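LIM domain only protein 7 (Homo sapiens, PDB 2EAQ) probably takes part in protein-protein interactions, its PDZ domain being of the kind that commonly binds the C-terminal ends of partner proteins. Local coordinates at residues 21-26 against 66-71. Sequence-based numbering, arbitrary orientation.
Sequences FTIKWD and KEWEEA
Ile-23 of strand 21-26 and Trp-68 of helix 65-78 meet across a wide gap between the backbones, whose nearest CA atoms, those of Ile-23 and Glu-69, are 11.1 Å apart. That spacing is too wide for backbone pairing, and the close approaches are all made by the side chains of Ile-23, Trp-25 and Trp-68; the segments bury 141 Å² in total, a little of it on Glu-69. The helical state of 66-71 is supported by i to i+4 bonds, Glu-70 N to Lys-66 O (3.0 Å) and Ala-71 N to Glu-67 O (2.9 Å). On the strand side, Lys-24 pairs through its backbone with Phe-31, joining strand 21-26 antiparallel to strand 29-35. In the PDZ fold, the groove between a strand and a helix placed like 21-26 and 65-78 is where a partner's C-terminal peptide usually adds as an extra strand; a similar role is probable here. Trp-68 is the helix residue in both contacts. Its CB bond points toward the strand, and with CG anti to the backbone N (chi1 178°) the indole extends into the gap. Ile-23 meets that indole at its edge, near the ring plane, with CD1 3.8 Å from Trp-68 NE1 and 4.4 Å from Trp-68 CZ2. The second approach comes from Trp-25, whose six-membered ring brings CZ2 and CH2 each to 4.1 Å from Trp-68 CD1. This ring and the five-membered ring of Trp-68 have centroids 5.8 Å apart and planes at 85°, but the approach is oblique and fits neither a stack nor a T-shaped pair. The buried Trp-68 also packs on Ile-30, Ile-52 and Ile-55 and meets Phe-60 edge-to-face, whereas Trp-25 is exposed despite touching Ile-30.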
ATOM      1  N   PHE A  21      -2.507   0.930  -7.238  1.00  7.05           N
ATOM      2  CA  PHE A  21      -3.066  -0.290  -6.668  1.00  6.10           C
ATOM      3  C   PHE A  21      -4.350   0.114  -5.912  1.00  7.35           C
ATOM      4  O   PHE A  21      -4.558   1.287  -5.586  1.00  7.88           O
ATOM      5  CB  PHE A  21      -2.041  -0.946  -5.708  1.00  7.90           C
ATOM      6  CG  PHE A  21      -1.791  -0.199  -4.456  1.00  5.09           C
ATOM      7  CD1 PHE A  21      -2.480  -0.514  -3.306  1.00  6.65           C
ATOM      8  CD2 PHE A  21      -0.838   0.837  -4.408  1.00  7.08           C
ATOM      9  CE1 PHE A  21      -2.219   0.216  -2.136  1.00 10.04           C
ATOM     10  CE2 PHE A  21      -0.599   1.551  -3.244  1.00  7.87           C
ATOM     11  CZ  PHE A  21      -1.297   1.231  -2.133  1.00  9.09           C
ATOM     12  N   THR A  22      -5.222  -0.868  -5.708  1.00  6.01           N
ATOM     13  CA  THR A  22      -6.437  -0.662  -4.879  1.00  7.25           C
ATOM     14  C   THR A  22      -6.342  -1.664  -3.734  1.00  6.53           C
ATOM     15  O   THR A  22      -5.640  -2.693  -3.819  1.00  7.00           O
ATOM     16  CB  THR A  22      -7.727  -0.897  -5.628  1.00  8.23           C
ATOM     17  OG1 THR A  22      -7.780  -2.232  -6.112  1.00  8.64           O
ATOM     18  CG2 THR A  22      -7.831   0.096  -6.819  1.00  7.90           C
ATOM     19  N   ILE A  23      -7.071  -1.381  -2.657  1.00  5.72           N
ATOM     20  CA  ILE A  23      -7.056  -2.212  -1.465  1.00  6.82           C
ATOM     21  C   ILE A  23      -8.326  -3.013  -1.321  1.00  6.65           C
ATOM     22  O   ILE A  23      -9.441  -2.519  -1.672  1.00  7.40           O
ATOM     23  CB  ILE A  23      -6.886  -1.305  -0.244  1.00  6.90           C
ATOM     24  CG1 ILE A  23      -5.485  -0.658  -0.285  1.00  7.87           C
ATOM     25  CG2 ILE A  23      -7.025  -2.121   1.085  1.00  9.14           C
ATOM     26  CD1 ILE A  23      -5.116   0.214   0.911  1.00 10.42           C
ATOM     27  N   LYS A  24      -8.139  -4.259  -0.905  1.00  6.90           N
ATOM     28  CA  LYS A  24      -9.216  -5.169  -0.536  1.00  7.54           C
ATOM     29  C   LYS A  24      -9.301  -5.122   0.971  1.00  5.78           C
ATOM     30  O   LYS A  24      -8.369  -5.518   1.707  1.00  7.91           O
ATOM     31  CB  LYS A  24      -8.920  -6.609  -0.948  1.00  9.64           C
ATOM     32  CG  LYS A  24     -10.092  -7.527  -0.527  1.00 14.20           C
ATOM     33  CD  LYS A  24      -9.995  -8.882  -1.193  1.00 20.45           C
ATOM     34  CE  LYS A  24      -9.254  -9.813  -0.256  1.00 23.56           C
ATOM     35  NZ  LYS A  24      -9.717 -11.264  -0.396  1.00 29.98           N
ATOM     36  N   TRP A  25     -10.425  -4.577   1.463  1.00  5.52           N
ATOM     37  CA  TRP A  25     -10.692  -4.585   2.891  1.00  6.34           C
ATOM     38  C   TRP A  25     -11.261  -5.947   3.232  1.00  7.47           C
ATOM     39  O   TRP A  25     -12.327  -6.354   2.710  1.00  7.76           O
ATOM     40  CB  TRP A  25     -11.693  -3.480   3.189  1.00  7.46           C
ATOM     41  CG  TRP A  25     -11.047  -2.127   3.043  1.00  8.09           C
ATOM     42  CD1 TRP A  25     -10.717  -1.510   1.861  1.00 10.24           C
ATOM     43  CD2 TRP A  25     -10.583  -1.292   4.086  1.00  9.29           C
ATOM     44  NE1 TRP A  25     -10.062  -0.323   2.116  1.00 12.59           N
ATOM     45  CE2 TRP A  25      -9.961  -0.158   3.473  1.00 10.17           C
ATOM     46  CE3 TRP A  25     -10.619  -1.379   5.508  1.00  8.74           C
ATOM     47  CZ2 TRP A  25      -9.395   0.877   4.203  1.00 10.94           C
ATOM     48  CZ3 TRP A  25     -10.052  -0.330   6.231  1.00 12.06           C
ATOM     49  CH2 TRP A  25      -9.449   0.781   5.579  1.00 11.37           C
ATOM     50  N   ASP A  26     -10.583  -6.696   4.094  1.00  7.32           N
ATOM     51  CA  ASP A  26     -11.070  -7.994   4.537  1.00  7.36           C
ATOM     52  C   ASP A  26     -10.714  -8.034   6.019  1.00  6.45           C
ATOM     53  O   ASP A  26      -9.863  -8.834   6.490  1.00  7.09           O
ATOM     54  CB  ASP A  26     -10.404  -9.132   3.783  1.00  9.00           C
ATOM     55  CG  ASP A  26     -11.280 -10.375   3.806  1.00  9.82           C
ATOM     56  OD1 ASP A  26     -12.306 -10.292   4.479  1.00 12.87           O
ATOM     57  OD2 ASP A  26     -10.895 -11.341   3.156  1.00 16.29           O
ATOM     58  N   LYS A  66      -9.668   5.568   9.968  1.00 17.71           N
ATOM     59  CA  LYS A  66      -9.624   6.982   9.617  1.00 16.20           C
ATOM     60  C   LYS A  66      -8.156   7.396   9.456  1.00 12.27           C
ATOM     61  O   LYS A  66      -7.773   8.016   8.447  1.00 13.48           O
ATOM     62  CB  LYS A  66     -10.282   7.825  10.721  1.00 19.76           C
ATOM     63  CG  LYS A  66     -10.325   9.279  10.416  1.00 23.39           C
ATOM     64  CD  LYS A  66     -10.907   9.487   9.079  1.00 27.41           C
ATOM     65  CE  LYS A  66     -11.295  10.935   8.906  1.00 29.93           C
ATOM     66  NZ  LYS A  66     -12.216  11.264  10.062  1.00 33.10           N
ATOM     67  N   GLU A  67      -7.336   7.105  10.456  1.00 11.94           N
ATOM     68  CA  GLU A  67      -5.889   7.450  10.349  1.00 11.93           C
ATOM     69  C   GLU A  67      -5.266   6.736   9.168  1.00 11.07           C
ATOM     70  O   GLU A  67      -4.399   7.273   8.503  1.00  9.83           O
ATOM     71  CB  GLU A  67      -5.142   7.103  11.614  1.00 12.68           C
ATOM     72  CG  GLU A  67      -5.570   8.101  12.708  1.00 16.01           C
ATOM     73  CD  GLU A  67      -5.079   7.763  14.096  1.00 16.05           C
ATOM     74  OE1 GLU A  67      -4.308   6.793  14.272  1.00 19.02           O
ATOM     75  OE2 GLU A  67      -5.519   8.490  15.047  1.00 20.16           O
ATOM     76  N   TRP A  68      -5.733   5.532   8.855  1.00  9.25           N
ATOM     77  CA  TRP A  68      -5.187   4.838   7.695  1.00  9.86           C
ATOM     78  C   TRP A  68      -5.442   5.604   6.406  1.00 10.03           C
ATOM     79  O   TRP A  68      -4.522   5.864   5.569  1.00  9.34           O
ATOM     80  CB  TRP A  68      -5.821   3.464   7.595  1.00  9.59           C
ATOM     81  CG  TRP A  68      -5.272   2.782   6.348  1.00 10.12           C
ATOM     82  CD1 TRP A  68      -5.857   2.681   5.115  1.00 10.58           C
ATOM     83  CD2 TRP A  68      -3.991   2.206   6.250  1.00 11.30           C
ATOM     84  NE1 TRP A  68      -4.992   2.076   4.245  1.00 12.03           N
ATOM     85  CE2 TRP A  68      -3.830   1.773   4.915  1.00 11.10           C
ATOM     86  CE3 TRP A  68      -2.943   1.996   7.173  1.00 11.26           C
ATOM     87  CZ2 TRP A  68      -2.662   1.141   4.463  1.00 12.56           C
ATOM     88  CZ3 TRP A  68      -1.790   1.361   6.715  1.00 12.30           C
ATOM     89  CH2 TRP A  68      -1.654   0.943   5.383  1.00 13.66           C
ATOM     90  N   GLU A  69      -6.691   6.005   6.225  1.00 11.12           N
ATOM     91  CA  GLU A  69      -7.038   6.729   5.071  1.00 11.73           C
ATOM     92  C   GLU A  69      -6.289   8.038   4.989  1.00 10.17           C
ATOM     93  O   GLU A  69      -5.844   8.444   3.896  1.00 10.03           O
ATOM     94  CB  GLU A  69      -8.546   6.904   5.019  1.00 16.17           C
ATOM     95  CG  GLU A  69      -9.200   5.492   4.767  1.00 21.37           C
ATOM     96  CD  GLU A  69     -10.731   5.557   4.593  1.00 25.33           C
ATOM     97  OE1 GLU A  69     -11.206   5.038   3.566  1.00 24.25           O
ATOM     98  OE2 GLU A  69     -11.420   6.130   5.478  1.00 29.57           O
ATOM     99  N   GLU A  70      -6.104   8.713   6.113  1.00  9.70           N
ATOM    100  CA  GLU A  70      -5.321   9.955   6.112  1.00 10.82           C
ATOM    101  C   GLU A  70      -3.870   9.678   5.748  1.00  8.54           C
ATOM    102  O   GLU A  70      -3.268  10.470   5.022  1.00  9.04           O
ATOM    103  CB  GLU A  70      -5.432  10.656   7.477  1.00 10.35           C
ATOM    104  CG  GLU A  70      -6.842  11.221   7.644  1.00 13.59           C
ATOM    105  CD  GLU A  70      -7.186  11.777   9.025  1.00 19.94           C
ATOM    106  OE1 GLU A  70      -6.485  11.555  10.040  1.00 16.28           O
ATOM    107  OE2 GLU A  70      -8.261  12.425   9.110  1.00 19.07           O
ATOM    108  N   ALA A  71      -3.286   8.570   6.208  1.00  6.53           N
ATOM    109  CA  ALA A  71      -1.901   8.242   5.811  1.00  7.34           C
ATOM    110  C   ALA A  71      -1.765   7.934   4.327  1.00  7.67           C
ATOM    111  O   ALA A  71      -0.784   8.349   3.675  1.00  7.25           O
ATOM    112  CB  ALA A  71      -1.434   7.067   6.595  1.00  7.66           C
TER